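Local coordinates for protein mannonate dehydratase (Streptococcus suis, PDB 3BDK) that probably catalyses the manganese- or iron-dependent dehydration of D-mannonate to 2-dehydro-3-deoxy-D-gluconate in pentose and glucuronate interconversion, at residues M23-Y28 with L327-G332. Sequence-based numbering, arbitrary orientation.
Sequences MSFRWY and LRPDHG. With MN (manganese (II) ion), chain D; DNO (D-mannose), chain C.
Arg328 NH2 makes a salt bridge of 2.7 Å to Asp330 OD1, makes a weak hydrogen bond with Tyr345 OH, and lies 3.7 Å from Arg26 CD across the contact. This is the active-site end of a xylose isomerase-like TIM barrel: Arg328 ends the last strand of the parallel sheet, while 23-28 runs between that strand and the first, 47-50, with backbone bonds to both. The segment thereby helps close the barrel ring.

Arg26 sends its extended chain toward the sugar, CG anti to the backbone N (chi1 -166°), and lays CD over one face of the Arg328 guanidinium. The two guanidinium planes stand 87° apart. Arg26 and Glu84 line the D-mannose pocket; Arg328 sits just behind them, its NH1 in a salt bridge with Glu84, which probably helps balance the gathered positive charge. Arg26 NH1 reaches sugar O5 through a weak hydrogen bond, and sugar O3 donates to Tyr28 OH at 3.2 Å. Asp330 divides its carboxylate: OD1 goes to Arg328, whereas OD2 binds manganese at 2.5 Å, alongside His219, His286 and sugar O2. Arg328 thus sits in the second shell and probably steadies a metal ligand.

Farther down, Ser24 N donates to Leu327 O over 3.0 Å, a bent bond with an N-H...O angle of 136°. Pro329 CG meets Phe25 CD2 at 3.9 Å, the two side chains crossing at about a right angle, and helix 348-368 packs against both. At the far end Met23 bends at chi2 and chi3 to bring SD within 3.8 Å of Leu327 CD2.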
# COMPACT_ATOMS: atom_id res chain seq x y z
N MET A 23 2.70 7.67 -10.67
CA MET A 23 3.01 6.33 -10.19
C MET A 23 3.11 5.39 -11.37
O MET A 23 2.27 5.43 -12.25
CB MET A 23 1.94 5.86 -9.20
CG MET A 23 2.51 5.21 -7.93
SD MET A 23 3.46 6.32 -6.87
CE MET A 23 2.40 7.77 -6.90
N SER A 24 4.14 4.55 -11.37
CA SER A 24 4.45 3.69 -12.51
C SER A 24 4.85 2.32 -12.04
O SER A 24 4.85 2.08 -10.85
CB SER A 24 5.54 4.31 -13.36
OG SER A 24 5.17 5.64 -13.65
N PHE A 25 5.21 1.42 -12.94
CA PHE A 25 5.33 0.01 -12.59
C PHE A 25 5.94 -0.76 -13.75
O PHE A 25 5.49 -0.65 -14.89
CB PHE A 25 3.92 -0.53 -12.30
CG PHE A 25 3.86 -1.62 -11.29
CD1 PHE A 25 3.71 -2.94 -11.69
CD2 PHE A 25 3.89 -1.35 -9.93
CE1 PHE A 25 3.62 -3.96 -10.75
CE2 PHE A 25 3.80 -2.37 -8.98
CZ PHE A 25 3.67 -3.67 -9.39
N ARG A 26 6.96 -1.57 -13.48
CA ARG A 26 7.65 -2.25 -14.56
C ARG A 26 6.86 -3.43 -15.07
O ARG A 26 6.34 -4.21 -14.28
CB ARG A 26 9.05 -2.69 -14.12
CG ARG A 26 9.95 -3.09 -15.27
CD ARG A 26 11.37 -3.19 -14.80
NE ARG A 26 12.27 -3.77 -15.79
CZ ARG A 26 13.59 -3.76 -15.67
NH1 ARG A 26 14.14 -3.21 -14.59
NH2 ARG A 26 14.36 -4.30 -16.61
N TRP A 27 6.77 -3.55 -16.40
CA TRP A 27 6.13 -4.70 -17.03
C TRP A 27 7.08 -5.32 -18.06
O TRP A 27 7.59 -4.64 -18.94
CB TRP A 27 4.78 -4.30 -17.65
CG TRP A 27 4.00 -5.46 -18.24
CD1 TRP A 27 3.44 -6.52 -17.56
CD2 TRP A 27 3.71 -5.68 -19.63
NE1 TRP A 27 2.82 -7.37 -18.44
CE2 TRP A 27 2.97 -6.89 -19.71
CE3 TRP A 27 4.01 -4.97 -20.80
CZ2 TRP A 27 2.53 -7.40 -20.93
CZ3 TRP A 27 3.56 -5.49 -22.02
CH2 TRP A 27 2.83 -6.70 -22.07
N TYR A 28 7.31 -6.62 -17.94
CA TYR A 28 8.29 -7.32 -18.77
C TYR A 28 7.79 -7.83 -20.13
O TYR A 28 8.35 -8.79 -20.69
CB TYR A 28 8.96 -8.45 -17.96
CG TYR A 28 10.05 -7.93 -17.05
CD1 TYR A 28 9.74 -7.29 -15.85
CD2 TYR A 28 11.40 -8.04 -17.41
CE1 TYR A 28 10.74 -6.78 -15.02
CE2 TYR A 28 12.40 -7.54 -16.59
CZ TYR A 28 12.07 -6.91 -15.40
OH TYR A 28 13.07 -6.42 -14.58
N LEU A 327 7.52 8.07 -10.57
CA LEU A 327 8.14 7.28 -9.51
C LEU A 327 7.68 5.83 -9.56
O LEU A 327 6.53 5.54 -9.91
CB LEU A 327 7.83 7.89 -8.14
CG LEU A 327 8.26 7.06 -6.93
CD1 LEU A 327 8.56 7.97 -5.74
CD2 LEU A 327 7.19 6.04 -6.57
N ARG A 328 8.57 4.91 -9.21
CA ARG A 328 8.31 3.49 -9.35
C ARG A 328 8.78 2.71 -8.13
O ARG A 328 9.97 2.69 -7.81
CB ARG A 328 8.99 2.94 -10.61
CG ARG A 328 9.03 1.43 -10.69
CD ARG A 328 10.09 0.95 -11.67
NE ARG A 328 10.64 -0.35 -11.30
CZ ARG A 328 11.75 -0.87 -11.80
NH1 ARG A 328 12.45 -0.19 -12.71
NH2 ARG A 328 12.18 -2.06 -11.40
N PRO A 329 7.84 2.07 -7.45
CA PRO A 329 8.17 0.99 -6.51
C PRO A 329 9.05 -0.08 -7.15
O PRO A 329 8.57 -0.85 -7.99
CB PRO A 329 6.80 0.40 -6.17
CG PRO A 329 5.96 0.68 -7.37
CD PRO A 329 6.44 2.00 -7.89
N ASP A 330 10.32 -0.12 -6.77
CA ASP A 330 11.21 -1.19 -7.18
C ASP A 330 10.90 -2.49 -6.43
O ASP A 330 9.78 -2.67 -5.94
CB ASP A 330 12.67 -0.80 -6.95
CG ASP A 330 13.54 -1.04 -8.16
OD1 ASP A 330 13.22 -1.96 -8.95
OD2 ASP A 330 14.55 -0.32 -8.33
N HIS A 331 11.88 -3.37 -6.35
CA HIS A 331 11.65 -4.74 -5.91
C HIS A 331 10.65 -4.79 -4.76
O HIS A 331 10.54 -3.84 -3.98
CB HIS A 331 12.96 -5.40 -5.50
CG HIS A 331 14.06 -5.25 -6.50
ND1 HIS A 331 14.52 -4.01 -6.92
CD2 HIS A 331 14.80 -6.17 -7.16
CE1 HIS A 331 15.49 -4.18 -7.80
NE2 HIS A 331 15.68 -5.48 -7.97
N GLY A 332 9.93 -5.90 -4.66
CA GLY A 332 9.16 -6.20 -3.47
C GLY A 332 9.55 -7.53 -2.84
O GLY A 332 10.25 -8.33 -3.46
MN MN D . 16.15 -0.88 -10.11
C1 DNO C . 18.20 -4.59 -10.49
C2 DNO C . 16.82 -4.30 -11.10
C3 DNO C . 16.48 -5.15 -12.37
C4 DNO C . 17.41 -5.16 -13.62
C5 DNO C . 18.11 -3.84 -14.08
C6 DNO C . 18.35 -3.88 -15.59
O1 DNO C . 18.50 -4.14 -9.38
O2 DNO C . 16.67 -2.89 -11.34
O3 DNO C . 15.18 -4.76 -12.82
O4 DNO C . 18.36 -6.22 -13.50
O5 DNO C . 17.35 -2.66 -13.77
O6 DNO C . 19.69 -4.31 -15.85